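Side-chain contacts in aminoglycoside 6-adenylyltransferase (Bacillus subtilis, PDB 2PBE), which transfers the AMP or GMP moiety of ATP or GTP to O-6 of streptomycin, and adenylates streptidine likewise, giving the bacterium streptomycin resistance: residues A[14-19]-A[61-66]; A[170-175]-A[236-241]; A[197-202]-A[253-258]. One frame throughout, in Å; residues are numbered along the deposited sequence.

Contact 1 comes first along the chain and closes before the other two open. It joins helix 6-19 to the loop between helix 54-58 and strand 70-74, beside the mixed sheet. Contacts 2 and 3 lie in the later, mainly helical part and alternate in sequence: both use helix 238-263, which meets the end of helix 151-173 in contact 2 and helix 177-204 in contact 3. Their centres are about 28 Å apart, the same separation as between contacts 1 and 3, whereas the centres of contacts 1 and 2 are about 46 Å apart on opposite sides of the chain's centre. Contacts 2 and 3 thus belong to one helical unit, contact 1 to the sheet-bearing part.

Contact 1: A[14-19]-A[61-66]; sequences LDFALN and DQWLEI
F16 on helix 6-19 meets W63 and I66, and the whole contact is aromatic and aliphatic, with no hydrogen bond between the two segments. The aromatic component pairs the phenyl ring with the six-membered ring of the indole. Their planes differ by only 22°, but the centroids are 5.9 Å apart, so the rings are slid past each other and barely overlap. The closest atoms are F16 CZ and W63 CE3, at 3.7 Å. F16 CG lies anti to the backbone N (chi1 -179°), which sends the ring away from its helix toward the loop. L64 CG of the same segment as W63 lies 3.7 Å above the plane of the W63 ring, toward its rim. The aliphatic component is a single approach, I66 CD1 to F16 CD1 at 4.0 Å. Further aromatic neighbours extend the cluster through edge-to-face pairs, F16 with F67 and W63 with F57 and Y92. F16 also touches I23 of strand 23-28, while Y92 belongs to strand 90-96. The arrangement is that of a helix and a loop packed beside a mixed sheet, consistent with the nucleotidyltransferase fold expected from the family.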
loop_
_atom_site.group_PDB
_atom_site.type_symbol
_atom_site.label_atom_id
_atom_site.label_comp_id
_atom_site.label_asym_id
_atom_site.label_seq_id
_atom_site.Cartn_x
_atom_site.Cartn_y
_atom_site.Cartn_z
ATOM N N LEU A 14 3.729 -1.597 -10.247
ATOM C CA LEU A 14 2.626 -0.995 -9.515
ATOM C C LEU A 14 2.346 0.398 -10.079
ATOM O O LEU A 14 1.197 0.780 -10.322
ATOM C CB LEU A 14 3.013 -0.905 -8.035
ATOM C CG LEU A 14 2.032 -0.674 -6.886
ATOM C CD1 LEU A 14 1.617 0.777 -6.823
ATOM C CD2 LEU A 14 0.835 -1.610 -7.058
ATOM N N ASP A 15 3.419 1.145 -10.306
ATOM C CA ASP A 15 3.308 2.498 -10.827
ATOM C C ASP A 15 2.671 2.506 -12.210
ATOM O O ASP A 15 1.855 3.374 -12.537
ATOM C CB ASP A 15 4.688 3.137 -10.902
ATOM C CG ASP A 15 4.617 4.631 -11.007
ATOM O OD1 ASP A 15 4.194 5.257 -10.008
ATOM O OD2 ASP A 15 4.980 5.174 -12.079
ATOM N N PHE A 16 3.038 1.521 -13.011
ATOM C CA PHE A 16 2.487 1.425 -14.348
ATOM C C PHE A 16 0.977 1.279 -14.285
ATOM O O PHE A 16 0.235 2.063 -14.893
ATOM C CB PHE A 16 3.058 0.225 -15.087
ATOM C CG PHE A 16 2.536 0.095 -16.478
ATOM C CD1 PHE A 16 2.834 1.081 -17.449
ATOM C CD2 PHE A 16 1.717 -0.983 -16.830
ATOM C CE1 PHE A 16 2.317 1.001 -18.768
ATOM C CE2 PHE A 16 1.184 -1.091 -18.149
ATOM C CZ PHE A 16 1.481 -0.101 -19.118
ATOM N N ALA A 17 0.531 0.275 -13.536
ATOM C CA ALA A 17 -0.882 -0.020 -13.383
ATOM C C ALA A 17 -1.668 1.187 -12.896
ATOM O O ALA A 17 -2.723 1.504 -13.451
ATOM C CB ALA A 17 -1.065 -1.164 -12.428
ATOM N N LEU A 18 -1.135 1.858 -11.873
ATOM C CA LEU A 18 -1.770 3.033 -11.290
ATOM C C LEU A 18 -2.151 4.095 -12.309
ATOM O O LEU A 18 -3.236 4.672 -12.246
ATOM C CB LEU A 18 -0.857 3.684 -10.249
ATOM C CG LEU A 18 -0.776 3.108 -8.830
ATOM C CD1 LEU A 18 0.321 3.809 -8.044
ATOM C CD2 LEU A 18 -2.107 3.284 -8.134
ATOM N N ASN A 19 -1.248 4.354 -13.246
ATOM C CA ASN A 19 -1.488 5.385 -14.242
ATOM C C ASN A 19 -2.229 4.937 -15.471
ATOM O O ASN A 19 -2.729 5.774 -16.216
ATOM C CB ASN A 19 -0.170 6.017 -14.659
ATOM C CG ASN A 19 0.589 6.581 -13.492
ATOM O OD1 ASN A 19 0.010 7.207 -12.609
ATOM N ND2 ASN A 19 1.898 6.382 -13.485
ATOM N N ASP A 61 4.210 -3.403 -29.361
ATOM C CA ASP A 61 4.998 -3.591 -28.149
ATOM C C ASP A 61 5.762 -2.397 -27.587
ATOM O O ASP A 61 6.656 -2.582 -26.766
ATOM C CB ASP A 61 5.973 -4.756 -28.358
ATOM C CG ASP A 61 5.276 -6.037 -28.796
ATOM O OD1 ASP A 61 4.090 -6.239 -28.434
ATOM O OD2 ASP A 61 5.922 -6.850 -29.495
ATOM N N GLN A 62 5.411 -1.186 -28.008
ATOM C CA GLN A 62 6.090 0.024 -27.540
ATOM C C GLN A 62 5.896 0.316 -26.048
ATOM O O GLN A 62 6.849 0.664 -25.345
ATOM C CB GLN A 62 5.617 1.239 -28.352
ATOM C CG GLN A 62 6.401 1.520 -29.629
ATOM C CD GLN A 62 7.872 1.795 -29.360
ATOM O OE1 GLN A 62 8.224 2.721 -28.623
ATOM N NE2 GLN A 62 8.742 0.992 -29.968
ATOM N N TRP A 63 4.664 0.168 -25.563
ATOM C CA TRP A 63 4.367 0.435 -24.161
ATOM C C TRP A 63 5.239 -0.391 -23.195
ATOM O O TRP A 63 5.369 -0.050 -22.013
ATOM C CB TRP A 63 2.894 0.171 -23.882
ATOM C CG TRP A 63 2.520 -1.226 -24.129
ATOM C CD1 TRP A 63 2.204 -1.790 -25.339
ATOM C CD2 TRP A 63 2.460 -2.265 -23.161
ATOM N NE1 TRP A 63 1.949 -3.134 -25.176
ATOM C CE2 TRP A 63 2.095 -3.461 -23.851
ATOM C CE3 TRP A 63 2.676 -2.315 -21.766
ATOM C CZ2 TRP A 63 1.938 -4.707 -23.187
ATOM C CZ3 TRP A 63 2.519 -3.554 -21.098
ATOM C CH2 TRP A 63 2.153 -4.737 -21.820
ATOM N N LEU A 64 5.819 -1.475 -23.706
ATOM C CA LEU A 64 6.666 -2.360 -22.915
ATOM C C LEU A 64 8.042 -1.779 -22.629
ATOM O O LEU A 64 8.708 -2.180 -21.688
ATOM C CB LEU A 64 6.827 -3.694 -23.638
ATOM C CG LEU A 64 5.652 -4.675 -23.633
ATOM C CD1 LEU A 64 5.836 -5.702 -24.721
ATOM C CD2 LEU A 64 5.553 -5.344 -22.289
ATOM N N GLU A 65 8.456 -0.833 -23.456
ATOM C CA GLU A 65 9.764 -0.193 -23.345
ATOM C C GLU A 65 9.943 0.472 -21.995
ATOM O O GLU A 65 11.080 0.694 -21.550
ATOM C CB GLU A 65 9.917 0.845 -24.471
ATOM C CG GLU A 65 11.302 0.924 -25.101
ATOM C CD GLU A 65 11.711 -0.368 -25.794
ATOM O OE1 GLU A 65 12.508 -1.139 -25.205
ATOM O OE2 GLU A 65 11.231 -0.610 -26.924
ATOM N N ILE A 66 8.823 0.766 -21.339
ATOM C CA ILE A 66 8.840 1.424 -20.040
ATOM C C ILE A 66 9.486 0.580 -18.944
ATOM O O ILE A 66 10.030 1.114 -17.971
ATOM C CB ILE A 66 7.410 1.817 -19.604
ATOM C CG1 ILE A 66 7.480 2.785 -18.416
ATOM C CG2 ILE A 66 6.604 0.555 -19.259
ATOM C CD1 ILE A 66 6.147 3.334 -17.979
#

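Contact 2: A[170-175]-A[236-241]; sequences KGLARN and NGYQEM
Y238 and N175 bring two flat groups together, the phenol ring and the side-chain amide, with planes 71° apart and side chains crossing at about a right angle. Around the ring both approaches are oblique: N175 OD1 lies 3.4 Å from Y238 CZ, and the backbone O of L172 lies 3.7 Å from Y238 CD2. The phenol thus extends past the last turn of helix 151-173, where R174 is the first residue to leave helical angles and N175 takes a left-handed backbone conformation (phi 61°).

Toward M241 the contact is apolar. L172 CD2 packs 3.5 Å from CB of selenomethionine M241 and 4.0 Å from Y238 CD2. The L172 and Y238 side chains run antiparallel alongside one another, whereas L172 and M241 cross at about a right angle. A180 of helix 177-204 touches both L172 and M241, placing this pair among three helices.

Y238 OH lies 3.3 Å from N175 OD1 and makes a weak hydrogen bond with I177 N, at the start of helix 177-204. The chemistry implies a junction combining apolar packing round L172 with a polar rim at Y238 OH and N175, tied weakly to that third helix.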
loop_
_atom_site.group_PDB
_atom_site.type_symbol
_atom_site.label_atom_id
_atom_site.label_comp_id
_atom_site.label_asym_id
_atom_site.label_seq_id
_atom_site.Cartn_x
_atom_site.Cartn_y
_atom_site.Cartn_z
ATOM N N LYS A 170 4.474 6.124 28.599
ATOM C CA LYS A 170 4.958 5.439 29.800
ATOM C C LYS A 170 6.396 5.002 29.615
ATOM O O LYS A 170 7.169 4.968 30.571
ATOM C CB LYS A 170 4.139 4.186 30.094
ATOM C CG LYS A 170 2.672 4.413 30.463
ATOM C CD LYS A 170 2.119 3.111 31.045
ATOM C CE LYS A 170 0.674 3.232 31.438
ATOM N NZ LYS A 170 -0.265 3.074 30.275
ATOM N N GLY A 171 6.741 4.627 28.387
ATOM C CA GLY A 171 8.097 4.202 28.092
ATOM C C GLY A 171 9.093 5.327 28.294
ATOM O O GLY A 171 10.134 5.146 28.927
ATOM N N LEU A 172 8.765 6.503 27.772
ATOM C CA LEU A 172 9.630 7.667 27.882
ATOM C C LEU A 172 9.658 8.264 29.287
ATOM O O LEU A 172 10.660 8.861 29.684
ATOM C CB LEU A 172 9.194 8.730 26.885
ATOM C CG LEU A 172 9.254 8.370 25.399
ATOM C CD1 LEU A 172 8.696 9.529 24.577
ATOM C CD2 LEU A 172 10.678 8.061 24.981
ATOM N N ALA A 173 8.565 8.101 30.034
ATOM C CA ALA A 173 8.484 8.636 31.392
ATOM C C ALA A 173 9.196 7.734 32.394
ATOM O O ALA A 173 9.671 8.200 33.425
ATOM C CB ALA A 173 7.036 8.819 31.792
ATOM N N ARG A 174 9.284 6.445 32.062
ATOM C CA ARG A 174 9.913 5.435 32.903
ATOM C C ARG A 174 11.305 5.024 32.453
ATOM O O ARG A 174 11.804 3.994 32.883
ATOM C CB ARG A 174 9.037 4.183 32.948
ATOM C CG ARG A 174 7.805 4.294 33.818
ATOM C CD ARG A 174 7.699 3.038 34.702
ATOM N NE ARG A 174 6.685 3.164 35.754
ATOM C CZ ARG A 174 6.529 2.308 36.762
ATOM N NH1 ARG A 174 7.330 1.255 36.864
ATOM N NH2 ARG A 174 5.594 2.514 37.684
ATOM N N ASN A 175 11.926 5.808 31.575
ATOM C CA ASN A 175 13.273 5.504 31.098
ATOM C C ASN A 175 13.457 4.184 30.368
ATOM O O ASN A 175 14.473 3.509 30.522
ATOM C CB ASN A 175 14.256 5.570 32.254
ATOM C CG ASN A 175 14.778 6.943 32.454
ATOM O OD1 ASN A 175 15.480 7.474 31.598
ATOM N ND2 ASN A 175 14.427 7.557 33.567
ATOM N N ASN A 236 18.092 9.742 17.693
ATOM C CA ASN A 236 17.979 9.171 19.038
ATOM C C ASN A 236 17.965 10.230 20.132
ATOM O O ASN A 236 18.527 11.326 19.967
ATOM C CB ASN A 236 19.136 8.196 19.273
ATOM C CG ASN A 236 20.464 8.914 19.448
ATOM O OD1 ASN A 236 20.935 9.621 18.543
ATOM N ND2 ASN A 236 21.084 8.743 20.630
ATOM N N GLY A 237 17.291 9.902 21.233
ATOM C CA GLY A 237 17.193 10.804 22.351
ATOM C C GLY A 237 15.790 10.805 22.924
ATOM O O GLY A 237 14.814 10.691 22.189
ATOM N N TYR A 238 15.690 10.954 24.239
ATOM C CA TYR A 238 14.395 10.963 24.884
ATOM C C TYR A 238 13.497 12.087 24.410
ATOM O O TYR A 238 12.303 11.873 24.195
ATOM C CB TYR A 238 14.542 11.054 26.392
ATOM C CG TYR A 238 14.741 9.720 27.052
ATOM C CD1 TYR A 238 16.033 9.165 27.184
ATOM C CD2 TYR A 238 13.627 8.969 27.507
ATOM C CE1 TYR A 238 16.225 7.864 27.758
ATOM C CE2 TYR A 238 13.796 7.670 28.072
ATOM C CZ TYR A 238 15.097 7.125 28.189
ATOM O OH TYR A 238 15.249 5.856 28.691
ATOM N N GLN A 239 14.054 13.287 24.265
ATOM C CA GLN A 239 13.253 14.424 23.812
ATOM C C GLN A 239 12.888 14.288 22.347
ATOM O O GLN A 239 11.819 14.719 21.931
ATOM C CB GLN A 239 13.987 15.747 24.041
ATOM C CG GLN A 239 14.495 15.941 25.463
ATOM C CD GLN A 239 13.504 15.513 26.531
ATOM O OE1 GLN A 239 12.383 16.015 26.594
ATOM N NE2 GLN A 239 13.925 14.587 27.386
ATOM N N GLU A 240 13.774 13.692 21.566
ATOM C CA GLU A 240 13.536 13.493 20.136
ATOM C C GLU A 240 12.376 12.550 19.951
ATOM O O GLU A 240 11.611 12.649 18.995
ATOM C CB GLU A 240 14.773 12.901 19.477
ATOM C CG GLU A 240 15.963 13.834 19.459
ATOM C CD GLU A 240 15.668 15.126 18.717
ATOM O OE1 GLU A 240 15.186 15.042 17.568
ATOM O OE2 GLU A 240 15.924 16.216 19.278
HETATM N N MSE A 241 12.266 11.626 20.884
HETATM C CA MSE A 241 11.196 10.652 20.853
HETATM C C MSE A 241 9.852 11.298 21.138
HETATM O O MSE A 241 8.871 10.980 20.466
HETATM C CB MSE A 241 11.471 9.548 21.867
HETATM C CG MSE A 241 12.275 8.396 21.294
HETATM SE SE MSE A 241 11.348 7.552 19.775
HETATM C CE MSE A 241 10.089 6.433 20.750
#

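Contact 3: A[197-202]-A[253-258]; sequences AWHIAS and RKYSKA
H199 and Y255 form the centre of a helix-to-helix contact between helix 177-204 and helix 238-263, mixing aromatic packing with a water-mediated link. Their CA atoms are the nearest pair across the two segments. H199 CD2 lies at the edge of the tyrosine ring, near its plane, 3.9 Å from Y255 CD1. The pair is neither a stack nor edge-to-face, since the ring planes meet at 53° and the centroids are 5.5 Å apart. A nearly fully extended first torsion (chi1 178°) carries the imidazole out from its helix between Y255 and A258 of the facing helix, and A258 CB approaches H199 ND1 at 3.9 Å.

These two long helices pack in a helical bundle with helix 151-173, where W198 touches C157 and S256 touches C158, and the shorter helix 223-230 lies alongside. Y255 ties in the latter, because its OH is hydrogen-bonded to E228, which also forms a salt bridge with K254. One face of the tyrosine ring carries K254 CG, 4.2 Å above its centre.

No direct hydrogen bond crosses between the segments, but a water spans them. It lies 2.8 Å from H199 ND1, its shortest bond here. A weak bond joins it to S202 OG at 3.2 Å, and it donates another weak one to the backbone A258 O at 3.5 Å.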
loop_
_atom_site.group_PDB
_atom_site.type_symbol
_atom_site.label_atom_id
_atom_site.label_comp_id
_atom_site.label_asym_id
_atom_site.label_seq_id
_atom_site.Cartn_x
_atom_site.Cartn_y
_atom_site.Cartn_z
ATOM N N ALA A 197 -3.514 6.008 4.398
ATOM C CA ALA A 197 -3.867 5.190 3.250
ATOM C C ALA A 197 -5.374 5.240 3.035
ATOM O O ALA A 197 -5.837 5.324 1.893
ATOM C CB ALA A 197 -3.407 3.757 3.459
ATOM N N TRP A 198 -6.129 5.207 4.133
ATOM C CA TRP A 198 -7.590 5.254 4.044
ATOM C C TRP A 198 -8.028 6.589 3.450
ATOM O O TRP A 198 -9.063 6.687 2.780
ATOM C CB TRP A 198 -8.232 5.083 5.421
ATOM C CG TRP A 198 -8.306 3.649 5.950
ATOM C CD1 TRP A 198 -8.149 2.498 5.224
ATOM C CD2 TRP A 198 -8.658 3.235 7.278
ATOM N NE1 TRP A 198 -8.387 1.395 6.008
ATOM C CE2 TRP A 198 -8.703 1.807 7.273
ATOM C CE3 TRP A 198 -8.950 3.926 8.482
ATOM C CZ2 TRP A 198 -9.029 1.042 8.431
ATOM C CZ3 TRP A 198 -9.281 3.172 9.644
ATOM C CH2 TRP A 198 -9.314 1.735 9.598
ATOM N N HIS A 199 -7.242 7.627 3.712
ATOM C CA HIS A 199 -7.546 8.938 3.167
ATOM C C HIS A 199 -7.323 8.900 1.644
ATOM O O HIS A 199 -8.151 9.381 0.882
ATOM C CB HIS A 199 -6.636 9.986 3.810
ATOM C CG HIS A 199 -6.841 11.367 3.280
ATOM N ND1 HIS A 199 -8.048 12.021 3.368
ATOM C CD2 HIS A 199 -5.996 12.204 2.630
ATOM C CE1 HIS A 199 -7.941 13.207 2.790
ATOM N NE2 HIS A 199 -6.709 13.340 2.334
ATOM N N ILE A 200 -6.205 8.315 1.217
ATOM C CA ILE A 200 -5.859 8.232 -0.208
ATOM C C ILE A 200 -6.961 7.402 -0.884
ATOM O O ILE A 200 -7.471 7.736 -1.969
ATOM C CB ILE A 200 -4.444 7.557 -0.402
ATOM C CG1 ILE A 200 -3.314 8.416 0.199
ATOM C CG2 ILE A 200 -4.180 7.339 -1.871
ATOM C CD1 ILE A 200 -3.201 9.863 -0.379
ATOM N N ALA A 201 -7.335 6.313 -0.219
ATOM C CA ALA A 201 -8.402 5.435 -0.713
ATOM C C ALA A 201 -9.744 6.167 -0.864
ATOM O O ALA A 201 -10.605 5.767 -1.654
ATOM C CB ALA A 201 -8.568 4.282 0.212
ATOM N N SER A 202 -9.913 7.218 -0.070
ATOM C CA SER A 202 -11.122 8.022 -0.111
ATOM C C SER A 202 -11.124 8.800 -1.405
ATOM O O SER A 202 -12.121 8.791 -2.096
ATOM C CB SER A 202 -11.164 8.969 1.083
ATOM O OG SER A 202 -12.342 9.758 1.072
ATOM N N ARG A 253 -4.491 13.274 13.908
ATOM C CA ARG A 253 -5.697 14.075 14.076
ATOM C C ARG A 253 -6.115 14.493 12.681
ATOM O O ARG A 253 -7.247 14.280 12.264
ATOM C CB ARG A 253 -5.421 15.331 14.920
ATOM C CG ARG A 253 -5.110 15.033 16.374
ATOM C CD ARG A 253 -4.668 16.283 17.153
ATOM N NE ARG A 253 -4.225 15.916 18.499
ATOM C CZ ARG A 253 -3.011 16.164 18.993
ATOM N NH1 ARG A 253 -2.101 16.789 18.263
ATOM N NH2 ARG A 253 -2.706 15.781 20.234
ATOM N N LYS A 254 -5.158 15.083 11.976
ATOM C CA LYS A 254 -5.362 15.566 10.628
ATOM C C LYS A 254 -6.073 14.540 9.735
ATOM O O LYS A 254 -7.167 14.798 9.231
ATOM C CB LYS A 254 -4.011 15.953 10.022
ATOM C CG LYS A 254 -4.123 16.588 8.644
ATOM C CD LYS A 254 -2.815 17.213 8.178
ATOM C CE LYS A 254 -2.966 17.706 6.746
ATOM N NZ LYS A 254 -1.742 18.332 6.199
ATOM N N TYR A 255 -5.478 13.362 9.570
ATOM C CA TYR A 255 -6.075 12.351 8.700
ATOM C C TYR A 255 -7.308 11.627 9.199
ATOM O O TYR A 255 -8.157 11.238 8.388
ATOM C CB TYR A 255 -4.983 11.381 8.260
ATOM C CG TYR A 255 -4.003 12.133 7.387
ATOM C CD1 TYR A 255 -4.401 12.631 6.109
ATOM C CD2 TYR A 255 -2.717 12.498 7.871
ATOM C CE1 TYR A 255 -3.551 13.490 5.347
ATOM C CE2 TYR A 255 -1.851 13.358 7.114
ATOM C CZ TYR A 255 -2.280 13.855 5.854
ATOM O OH TYR A 255 -1.480 14.731 5.131
ATOM N N SER A 256 -7.419 11.434 10.508
ATOM C CA SER A 256 -8.598 10.762 11.050
ATOM C C SER A 256 -9.762 11.742 10.974
ATOM O O SER A 256 -10.905 11.336 10.766
ATOM C CB SER A 256 -8.371 10.300 12.491
ATOM O OG SER A 256 -8.068 11.399 13.328
ATOM N N LYS A 257 -9.468 13.034 11.143
ATOM C CA LYS A 257 -10.500 14.065 11.037
ATOM C C LYS A 257 -10.954 14.119 9.580
ATOM O O LYS A 257 -12.144 14.152 9.282
ATOM C CB LYS A 257 -9.960 15.431 11.467
ATOM C CG LYS A 257 -9.895 15.579 12.973
ATOM C CD LYS A 257 -9.242 16.872 13.425
ATOM C CE LYS A 257 -9.140 16.911 14.956
ATOM N NZ LYS A 257 -8.452 18.129 15.459
ATOM N N ALA A 258 -9.979 14.096 8.676
ATOM C CA ALA A 258 -10.252 14.124 7.250
ATOM C C ALA A 258 -11.105 12.937 6.799
ATOM O O ALA A 258 -12.070 13.096 6.034
ATOM C CB ALA A 258 -8.954 14.128 6.503
HETATM O O HOH W 1 -10.725 11.259 3.390
#